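Local atomic coordinates of endoglucanase (Bacillus akibai, PDB entry 1UWW), a protein that hydrolyses internal beta-1,4-glucosidic linkages of cellulose and related glucans, represented here by its family 28 carbohydrate-binding module, specific for non-crystalline cellulose. Residues P114-G117 and Y118-A122; I149-R152 and D153-N156. All coordinates share one frame; numbering follows the deposited sequence.

Contact 1: P114-G117 and Y118-A122; sequences PTNG and YWVQA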
loop_
_atom_site.group_PDB
_atom_site.type_symbol
_atom_site.label_atom_id
_atom_site.label_comp_id
_atom_site.label_asym_id
_atom_site.label_seq_id
_atom_site.Cartn_x
_atom_site.Cartn_y
_atom_site.Cartn_z
ATOM N N PRO A 114 11.818 -4.851 18.061
ATOM C CA PRO A 114 11.230 -5.304 19.339
ATOM C C PRO A 114 10.675 -4.171 20.201
ATOM O O PRO A 114 9.772 -4.419 20.995
ATOM C CB PRO A 114 12.405 -5.993 20.038
ATOM C CG PRO A 114 13.267 -6.439 18.947
ATOM C CD PRO A 114 13.194 -5.343 17.881
ATOM N N THR A 115 11.182 -2.955 20.046
ATOM C CA THR A 115 10.649 -1.810 20.798
ATOM C C THR A 115 9.344 -1.235 20.245
ATOM O O THR A 115 8.734 -0.377 20.903
ATOM C CB THR A 115 11.673 -0.669 20.882
ATOM O OG1 THR A 115 12.072 -0.269 19.559
ATOM C CG2 THR A 115 12.936 -1.113 21.565
ATOM N N ASN A 116 8.937 -1.624 19.030
ATOM C CA ASN A 116 7.616 -1.258 18.499
ATOM C C ASN A 116 6.763 -2.432 18.060
ATOM O O ASN A 116 6.286 -2.487 16.922
ATOM C CB ASN A 116 7.698 -0.251 17.334
ATOM C CG ASN A 116 6.416 0.594 17.207
ATOM O OD1 ASN A 116 6.249 1.597 17.922
ATOM N ND2 ASN A 116 5.495 0.174 16.329
ATOM N N GLY A 117 6.554 -3.388 18.951
ATOM C CA GLY A 117 5.594 -4.443 18.694
ATOM C C GLY A 117 5.977 -5.385 17.564
ATOM O O GLY A 117 5.124 -6.114 17.044
ATOM N N TYR A 118 7.260 -5.375 17.182
ATOM C CA TYR A 118 7.784 -6.228 16.116
ATOM C C TYR A 118 7.091 -5.979 14.762
ATOM O O TYR A 118 6.997 -6.872 13.928
ATOM C CB TYR A 118 7.687 -7.735 16.489
ATOM C CG TYR A 118 8.406 -8.099 17.764
ATOM C CD1 TYR A 118 7.768 -7.994 18.999
ATOM C CD2 TYR A 118 9.719 -8.533 17.739
ATOM C CE1 TYR A 118 8.427 -8.313 20.173
ATOM C CE2 TYR A 118 10.384 -8.866 18.918
ATOM C CZ TYR A 118 9.732 -8.735 20.124
ATOM O OH TYR A 118 10.389 -9.060 21.289
ATOM N N TRP A 119 6.619 -4.767 14.518
ATOM C CA TRP A 119 5.961 -4.468 13.242
ATOM C C TRP A 119 5.853 -2.981 13.060
ATOM O O TRP A 119 5.102 -2.304 13.774
ATOM C CB TRP A 119 4.541 -5.076 13.157
ATOM C CG TRP A 119 3.979 -5.006 11.783
ATOM C CD1 TRP A 119 3.331 -3.948 11.197
ATOM C CD2 TRP A 119 4.027 -6.031 10.812
ATOM N NE1 TRP A 119 3.012 -4.266 9.902
ATOM C CE2 TRP A 119 3.410 -5.546 9.636
ATOM C CE3 TRP A 119 4.543 -7.324 10.801
ATOM C CZ2 TRP A 119 3.267 -6.324 8.478
ATOM C CZ3 TRP A 119 4.404 -8.086 9.660
ATOM C CH2 TRP A 119 3.778 -7.585 8.511
ATOM N N VAL A 120 6.617 -2.453 12.110
ATOM C CA VAL A 120 6.395 -1.130 11.555
ATOM C C VAL A 120 6.449 -1.278 10.043
ATOM O O VAL A 120 7.152 -2.116 9.510
ATOM C CB VAL A 120 7.407 -0.073 12.048
ATOM C CG1 VAL A 120 7.356 0.089 13.556
ATOM C CG2 VAL A 120 8.811 -0.366 11.579
ATOM N N GLN A 121 5.749 -0.436 9.341
ATOM C CA GLN A 121 5.621 -0.562 7.910
ATOM C C GLN A 121 5.824 0.782 7.245
ATOM O O GLN A 121 5.313 1.801 7.719
ATOM C CB GLN A 121 4.223 -1.095 7.609
ATOM C CG GLN A 121 3.967 -1.473 6.182
ATOM C CD GLN A 121 2.676 -2.252 6.005
ATOM O OE1 GLN A 121 2.182 -2.869 6.956
ATOM N NE2 GLN A 121 2.159 -2.257 4.783
ATOM N N ALA A 122 6.551 0.837 6.136
ATOM C CA ALA A 122 6.653 2.078 5.401
ATOM C C ALA A 122 5.247 2.419 4.913
ATOM O O ALA A 122 4.532 1.544 4.376
ATOM C CB ALA A 122 7.594 1.952 4.246
#
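A type I' beta turn running from Asn116 to Trp119 lies in the surface hairpin loop between the antiparallel strands 104-111 and 120-129 of this carbohydrate-binding module. Gly117 and Tyr118 take its two central places, both with positive phi. Its closing bond is weak: Trp119 N reaches Asn116 O over 3.3 Å, though nearly straight at 164°. The tyrosine then folds back on the chain. With its CG beside the backbone N (chi1 -58°), the ring spreads over Pro114, whose CA stands 3.8 Å from the ring centroid and only 16° off the ring normal, a CH-pi contact over the face. Pro114 CB adds apolar packing at 3.7 Å from Tyr118 CE2. Where the turn opens and the strand begins, the side chains of Asn116 and Val120 cross at about a right angle, Asn116 ND2 lying 3.3 Å from Val120 CG1. Trp119 O, the last carbonyl of the turn, accepts a hydrogen bond from Asn156 ND2 of the second subunit. The first carbonyl of the turn thus takes the weak bond that closes it, while the last one serves the subunit interface.

Contact 2: I149-R152 and D153-N156; sequences INVR and DITN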
loop_
_atom_site.group_PDB
_atom_site.type_symbol
_atom_site.label_atom_id
_atom_site.label_comp_id
_atom_site.label_asym_id
_atom_site.label_seq_id
_atom_site.Cartn_x
_atom_site.Cartn_y
_atom_site.Cartn_z
ATOM N N ILE A 149 11.422 3.463 -1.537
ATOM C CA ILE A 149 10.377 3.462 -0.511
ATOM C C ILE A 149 10.831 4.351 0.649
ATOM O O ILE A 149 11.897 4.160 1.204
ATOM C CB ILE A 149 10.066 2.027 -0.021
ATOM C CG1 ILE A 149 9.530 1.171 -1.204
ATOM C CG2 ILE A 149 9.058 2.042 1.104
ATOM C CD1 ILE A 149 9.504 -0.296 -0.958
ATOM N N ASN A 150 9.997 5.333 0.988
ATOM C CA ASN A 150 10.314 6.320 1.999
ATOM C C ASN A 150 10.176 5.716 3.393
ATOM O O ASN A 150 9.111 5.244 3.785
ATOM C CB ASN A 150 9.397 7.529 1.839
ATOM C CG ASN A 150 9.797 8.701 2.719
ATOM O OD1 ASN A 150 10.045 8.545 3.911
ATOM N ND2 ASN A 150 9.881 9.892 2.116
ATOM N N VAL A 151 11.278 5.729 4.125
ATOM C CA VAL A 151 11.299 5.311 5.528
ATOM C C VAL A 151 11.445 6.470 6.529
ATOM O O VAL A 151 11.268 6.271 7.726
ATOM C CB VAL A 151 12.395 4.257 5.796
ATOM C CG1 VAL A 151 12.090 2.958 5.031
ATOM C CG2 VAL A 151 13.785 4.768 5.422
ATOM N N ARG A 152 11.786 7.648 6.031
ATOM C CA ARG A 152 11.770 8.876 6.830
ATOM C C ARG A 152 10.378 9.094 7.411
ATOM O O ARG A 152 10.238 9.569 8.547
ATOM C CB ARG A 152 12.217 10.043 5.959
ATOM C CG ARG A 152 12.292 11.393 6.676
ATOM C CD ARG A 152 13.062 11.372 7.961
ATOM N NE ARG A 152 14.346 10.691 7.860
ATOM C CZ ARG A 152 15.057 10.306 8.913
ATOM N NH1 ARG A 152 14.616 10.568 10.137
ATOM N NH2 ARG A 152 16.196 9.645 8.792
ATOM N N ASP A 153 9.360 8.668 6.676
ATOM C CA ASP A 153 7.962 8.850 7.068
ATOM C C ASP A 153 7.450 7.842 8.085
ATOM O O ASP A 153 6.280 7.930 8.497
ATOM C CB ASP A 153 7.084 8.904 5.815
ATOM C CG ASP A 153 7.290 10.205 5.025
ATOM O OD1 ASP A 153 7.914 11.144 5.583
ATOM O OD2 ASP A 153 6.905 10.382 3.857
ATOM N N ILE A 154 8.287 6.923 8.559
ATOM C CA ILE A 154 7.900 6.031 9.655
ATOM C C ILE A 154 8.119 6.771 10.958
ATOM O O ILE A 154 9.242 6.932 11.404
ATOM C CB ILE A 154 8.710 4.696 9.611
ATOM C CG1 ILE A 154 8.474 3.954 8.289
ATOM C CG2 ILE A 154 8.318 3.759 10.759
ATOM C CD1 ILE A 154 9.385 2.772 8.051
ATOM N N THR A 155 7.029 7.181 11.597
ATOM C CA THR A 155 7.135 7.944 12.839
ATOM C C THR A 155 7.337 7.096 14.063
ATOM O O THR A 155 7.786 7.631 15.076
ATOM C CB THR A 155 5.915 8.825 13.077
ATOM O OG1 THR A 155 4.738 8.010 13.189
ATOM C CG2 THR A 155 5.689 9.767 11.896
ATOM N N ASN A 156 7.049 5.798 13.998
ATOM C CA ASN A 156 7.201 4.932 15.172
ATOM C C ASN A 156 8.558 4.264 15.261
ATOM O O ASN A 156 8.736 3.273 15.976
ATOM C CB ASN A 156 6.106 3.876 15.214
ATOM C CG ASN A 156 4.918 4.314 16.029
ATOM O OD1 ASN A 156 5.061 4.926 17.101
ATOM N ND2 ASN A 156 3.743 3.988 15.545
HETATM O O HOH W 1 10.038 12.418 4.093
#
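Asn150 and Asp153 meet with their flat ends stacked, at the point where strand 142-150 runs out into a loop. The amide and carboxylate planes are only 14° apart, and Asn150 OD1 lies 3.4 Å from Asp153 CG. CG of Asn150 is anti to the backbone N and beside the carbonyl carbon (chi1 -171°), which carries OD1 forward along the chain. There it accepts a hydrogen bond from Asp153 N at 2.9 Å, bent to 142° and with the donor tilted from the carbonyl plane. The other end of the amide is tied in through water: Asn150 ND2 donates to water 1 at 3.2 Å, and this water donates to Asp153 OD1 at 2.9 Å. Backbone and carboxylate of Asp153 are thus both linked to one side chain.

Val151 begins a type I beta turn that ends at Ile154. Val151 O accepts the turn's hydrogen bond from Ile154 N at 3.2 Å, and on the buried side Val151 CB packs 4.0 Å from Ile154 CD1. The chain of Arg152 is bent at chi2 and chi3, and its guanidinium group forms salt bridges with Asp159 and Asp87.

The turn follows strand 142-150 of the six-stranded sheet, and its side chains touch strands of both sheets. Val151 packs on Val89 of strand 88-97 and on Leu109 and Phe111 of strand 104-111 in the opposing sheet, while Ile154 rests on Pro123 of strand 120-129. Lys124 of that same strand forms a salt bridge with Asp153 OD2, joining the stacked pair to the edge of the five-stranded sheet.

Followed from the N terminus, the chain first reaches contact 1, which closes the hairpin loop between strands 104-111 and 120-129 of the five-stranded sheet. Contact 2 comes later, opening the connection from strand 142-150 of the six-stranded sheet to strand 165-173 of the five-stranded one. The two stand in series, neither nesting nor crossing, their centres about 12 Å apart. They nevertheless touch: Ala122 CB packs 3.5 Å from Ile149 CG2, bringing the two sheets together, and Asn116 OD1 lies 3.5 Å from Asn156 CB, joining the loops. Both also reach the second subunit, so this end of the two-sheet fold takes part in the subunit interface.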